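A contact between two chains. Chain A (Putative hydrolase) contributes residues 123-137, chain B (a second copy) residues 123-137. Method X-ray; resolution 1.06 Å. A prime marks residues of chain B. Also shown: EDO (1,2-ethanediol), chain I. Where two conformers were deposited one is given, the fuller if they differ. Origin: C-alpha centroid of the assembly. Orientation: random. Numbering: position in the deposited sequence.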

# COMPACT_ATOMS: atom_id res chain seq x y z
N THR A 123 4.59 -6.55 -8.37
CA THR A 123 4.99 -6.59 -6.95
C THR A 123 4.66 -5.28 -6.26
O THR A 123 4.16 -5.29 -5.13
CB THR A 123 6.50 -6.83 -6.83
OG1 THR A 123 6.87 -7.90 -7.70
CG2 THR A 123 6.88 -7.15 -5.38
N SER A 124 4.99 -4.17 -6.91
CA SER A 124 4.97 -2.86 -6.30
C SER A 124 3.66 -2.09 -6.51
O SER A 124 3.49 -1.04 -5.92
CB SER A 124 6.14 -2.06 -6.88
OG SER A 124 6.13 -2.13 -8.30
N ASN A 125 2.75 -2.61 -7.35
CA ASN A 125 1.50 -1.94 -7.63
C ASN A 125 0.34 -2.76 -7.04
O ASN A 125 0.11 -2.67 -5.83
CB ASN A 125 1.39 -1.53 -9.09
CG ASN A 125 0.26 -0.53 -9.30
OD1 ASN A 125 -0.22 0.08 -8.34
ND2 ASN A 125 -0.10 -0.32 -10.52
N SER A 126 -0.36 -3.57 -7.83
CA SER A 126 -1.52 -4.27 -7.29
C SER A 126 -1.20 -5.31 -6.24
O SER A 126 -2.00 -5.52 -5.33
CB SER A 126 -2.35 -4.86 -8.42
OG SER A 126 -3.00 -3.84 -9.17
N VAL A 127 -0.06 -6.00 -6.36
CA VAL A 127 0.31 -6.96 -5.32
C VAL A 127 0.54 -6.22 -3.99
O VAL A 127 -0.07 -6.54 -2.98
CB VAL A 127 1.53 -7.80 -5.69
CG1 VAL A 127 1.96 -8.65 -4.55
CG2 VAL A 127 1.21 -8.69 -6.93
N GLU A 128 1.37 -5.18 -4.00
CA GLU A 128 1.64 -4.42 -2.80
C GLU A 128 0.36 -3.79 -2.23
O GLU A 128 0.18 -3.83 -1.01
CB GLU A 128 2.70 -3.37 -3.07
CG GLU A 128 3.02 -2.51 -1.86
CD GLU A 128 4.36 -1.83 -1.90
OE1 GLU A 128 5.12 -1.98 -2.87
OE2 GLU A 128 4.59 -1.13 -0.90
N ALA A 129 -0.49 -3.23 -3.07
CA ALA A 129 -1.72 -2.60 -2.55
C ALA A 129 -2.58 -3.63 -1.83
O ALA A 129 -3.14 -3.39 -0.75
CB ALA A 129 -2.52 -1.97 -3.70
N THR A 130 -2.68 -4.82 -2.43
CA THR A 130 -3.48 -5.89 -1.87
C THR A 130 -2.89 -6.42 -0.58
O THR A 130 -3.61 -6.66 0.40
CB THR A 130 -3.67 -7.00 -2.92
OG1 THR A 130 -4.36 -6.50 -4.06
CG2 THR A 130 -4.47 -8.15 -2.36
N VAL A 131 -1.57 -6.64 -0.56
CA VAL A 131 -0.92 -7.18 0.62
C VAL A 131 -0.94 -6.20 1.79
O VAL A 131 -1.16 -6.59 2.93
CB VAL A 131 0.52 -7.66 0.31
CG1 VAL A 131 1.24 -8.07 1.56
CG2 VAL A 131 0.47 -8.81 -0.68
N ARG A 132 -0.70 -4.91 1.52
CA ARG A 132 -0.74 -3.93 2.62
C ARG A 132 -2.12 -3.96 3.26
O ARG A 132 -2.22 -3.95 4.50
CB ARG A 132 -0.36 -2.53 2.17
CG ARG A 132 1.11 -2.33 1.88
CD ARG A 132 1.42 -0.86 1.61
NE ARG A 132 2.81 -0.58 1.26
CZ ARG A 132 3.58 0.32 1.88
NH1 ARG A 132 3.20 0.97 2.95
NH2 ARG A 132 4.74 0.63 1.32
N MSE A 133 -3.17 -3.94 2.45
CA MSE A 133 -4.53 -4.01 3.03
C MSE A 133 -4.77 -5.32 3.73
O MSE A 133 -5.33 -5.33 4.84
CB MSE A 133 -5.63 -3.76 2.00
CG MSE A 133 -5.77 -2.36 1.68
SE MSE A 133 -7.40 -1.94 0.68
CE MSE A 133 -8.75 -2.60 1.92
N ALA A 134 -4.38 -6.44 3.12
CA ALA A 134 -4.60 -7.73 3.78
C ALA A 134 -3.98 -7.79 5.16
O ALA A 134 -4.61 -8.25 6.12
CB ALA A 134 -4.07 -8.87 2.90
N GLY A 135 -2.72 -7.39 5.27
CA GLY A 135 -2.05 -7.45 6.55
C GLY A 135 -2.72 -6.54 7.57
O GLY A 135 -2.98 -6.93 8.72
N ASN A 136 -3.08 -5.32 7.16
CA ASN A 136 -3.72 -4.41 8.09
C ASN A 136 -5.13 -4.83 8.49
O ASN A 136 -5.58 -4.50 9.58
CB ASN A 136 -3.76 -2.97 7.53
CG ASN A 136 -2.42 -2.21 7.52
OD1 ASN A 136 -2.42 -1.05 7.13
ND2 ASN A 136 -1.34 -2.79 7.95
N LEU A 137 -5.81 -5.58 7.62
CA LEU A 137 -7.12 -6.16 7.94
C LEU A 137 -7.01 -7.36 8.88
O LEU A 137 -8.03 -7.85 9.36
CB LEU A 137 -7.86 -6.56 6.66
CG LEU A 137 -8.39 -5.39 5.81
CD1 LEU A 137 -8.88 -5.91 4.46
CD2 LEU A 137 -9.50 -4.60 6.52
N THR B 123 6.77 8.40 4.92
CA THR B 123 6.32 8.41 3.52
C THR B 123 5.97 6.99 3.06
O THR B 123 4.95 6.81 2.40
CB THR B 123 7.42 8.95 2.60
OG1 THR B 123 7.94 10.14 3.21
CG2 THR B 123 6.89 9.25 1.20
N SER B 124 6.86 6.04 3.37
CA SER B 124 6.82 4.70 2.82
C SER B 124 6.01 3.70 3.63
O SER B 124 5.78 2.59 3.14
CB SER B 124 8.26 4.22 2.62
OG SER B 124 8.98 4.41 3.83
N ASN B 125 5.64 4.05 4.85
CA ASN B 125 4.92 3.12 5.72
C ASN B 125 3.48 3.62 5.87
O ASN B 125 2.68 3.38 4.98
CB ASN B 125 5.71 2.79 6.99
CG ASN B 125 5.14 1.59 7.66
OD1 ASN B 125 4.43 0.77 7.05
ND2 ASN B 125 5.49 1.40 8.91
N SER B 126 3.16 4.32 6.94
CA SER B 126 1.78 4.67 7.18
C SER B 126 1.24 5.70 6.22
O SER B 126 0.05 5.67 5.90
CB SER B 126 1.56 5.11 8.63
OG SER B 126 1.69 4.00 9.51
N VAL B 127 2.06 6.64 5.74
CA VAL B 127 1.58 7.57 4.75
C VAL B 127 1.19 6.81 3.46
O VAL B 127 0.08 6.94 2.97
CB VAL B 127 2.57 8.72 4.45
CG1 VAL B 127 2.09 9.58 3.29
CG2 VAL B 127 2.77 9.58 5.71
N GLU B 128 2.11 6.02 2.94
CA GLU B 128 1.84 5.25 1.74
C GLU B 128 0.63 4.32 1.93
O GLU B 128 -0.21 4.22 1.03
CB GLU B 128 3.06 4.48 1.31
CG GLU B 128 2.84 3.61 0.12
CD GLU B 128 4.10 3.19 -0.61
OE1 GLU B 128 5.22 3.59 -0.27
OE2 GLU B 128 3.91 2.43 -1.55
N ALA B 129 0.54 3.65 3.05
CA ALA B 129 -0.59 2.73 3.28
C ALA B 129 -1.93 3.48 3.21
O ALA B 129 -2.90 3.04 2.61
CB ALA B 129 -0.47 2.02 4.62
N THR B 130 -1.96 4.65 3.84
CA THR B 130 -3.12 5.49 3.86
C THR B 130 -3.48 6.02 2.48
O THR B 130 -4.64 6.04 2.09
CB THR B 130 -2.96 6.62 4.90
OG1 THR B 130 -2.77 6.05 6.20
CG2 THR B 130 -4.16 7.54 4.90
N VAL B 131 -2.47 6.53 1.77
CA VAL B 131 -2.71 7.11 0.46
C VAL B 131 -3.14 6.07 -0.57
O VAL B 131 -4.02 6.33 -1.38
CB VAL B 131 -1.49 7.92 -0.03
CG1 VAL B 131 -1.68 8.38 -1.46
CG2 VAL B 131 -1.21 9.10 0.90
N ARG B 132 -2.51 4.90 -0.55
CA ARG B 132 -2.94 3.85 -1.51
C ARG B 132 -4.42 3.54 -1.31
O ARG B 132 -5.16 3.42 -2.27
CB ARG B 132 -2.10 2.59 -1.41
CG ARG B 132 -0.70 2.71 -1.96
CD ARG B 132 0.00 1.38 -2.01
NE ARG B 132 1.39 1.43 -2.46
CZ ARG B 132 1.90 0.69 -3.45
NH1 ARG B 132 1.15 -0.07 -4.24
NH2 ARG B 132 3.21 0.67 -3.62
N MSE B 133 -4.83 3.37 -0.06
CA MSE B 133 -6.25 3.09 0.18
C MSE B 133 -7.13 4.27 -0.18
O MSE B 133 -8.18 4.10 -0.78
CB MSE B 133 -6.53 2.67 1.59
CG MSE B 133 -6.16 1.26 1.85
SE MSE B 133 -6.80 0.59 3.58
CE MSE B 133 -8.73 0.82 3.31
N ALA B 134 -6.73 5.50 0.18
CA ALA B 134 -7.55 6.67 -0.14
C ALA B 134 -7.79 6.75 -1.62
O ALA B 134 -8.91 7.00 -2.06
CB ALA B 134 -6.87 7.95 0.37
N GLY B 135 -6.74 6.64 -2.43
CA GLY B 135 -6.93 6.73 -3.88
C GLY B 135 -7.84 5.64 -4.40
O GLY B 135 -8.74 5.89 -5.21
N ASN B 136 -7.60 4.41 -3.97
CA ASN B 136 -8.41 3.31 -4.47
C ASN B 136 -9.87 3.40 -4.00
O ASN B 136 -10.75 2.92 -4.72
CB ASN B 136 -7.83 1.96 -4.06
CG ASN B 136 -6.56 1.51 -4.82
OD1 ASN B 136 -6.09 0.42 -4.56
ND2 ASN B 136 -6.05 2.32 -5.75
N LEU B 137 -10.11 4.02 -2.84
CA LEU B 137 -11.48 4.23 -2.35
C LEU B 137 -12.20 5.34 -3.12
O LEU B 137 -13.42 5.51 -2.95
CB LEU B 137 -11.49 4.56 -0.87
CG LEU B 137 -11.16 3.38 0.06
CD1 LEU B 137 -10.94 3.96 1.46
CD2 LEU B 137 -12.23 2.28 0.06
C1 EDO I . 1.15 -3.82 -14.40
O1 EDO I . 0.03 -3.47 -15.21
C2 EDO I . 1.75 -2.58 -13.81
O2 EDO I . 1.19 -2.30 -12.54

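Four buried charges, two arginines and two glutamates, occupy the middle of this helix crossing, where an apolar core might be expected. Like charges come close there: Glu128 OE2 lies 3.7 Å from Glu128′ OE2, and Arg132 NE lies 4.5 Å from Arg132′ NE. Each carboxylate is shared between two guanidiniums, so opposite charges lie close to each of the like pairs. Within its own helix, one turn apart, Arg132 donates from NE and NH2 to Glu128 OE2, at 2.9 and 2.8 Å, forming a salt bridge, with the side chain extended at chi2 and chi3 (both t). Across the contact, Glu128′ sits over one face of the Arg132 guanidinium, with OE1 3.4 Å from Arg132 NH2; no N-H points at that oxygen, so this second salt bridge works through charge alone.

The NH1 and NH2 end of the guanidinium also reaches backbone. Arg132 NH2 and NH1 both donate to Ser124′ O, at 2.9 and 3.1 Å. That carbonyl lies in the wider pi-type turn at 123-127, where the bond from Glu128′ N to Thr123′ O is weak and Ser124′ O takes no backbone hydrogen bond within the stretch. The irregular turn thus offers a free acceptor to the partner's arginine. Chain A and chain B exchange these interactions almost identically.

The axes cross at 106° and approach no closer than 10.3 Å, a wide spacing filled by the arginines, each with 105 Å² covered by the other stretch. Ala129 stands across from Arg132′, their CA atoms 6.6 Å apart, and its small CB lies 4.2 Å from Arg132′ NH1. Beside this polar centre, the selenomethionines supply an apolar contact: Met133 leaves its helix sideways, yet its end turns inward, placing SE 3.6 Å from Met133′ CG. The pattern is charges matched within and between helices, with an apolar contact alongside.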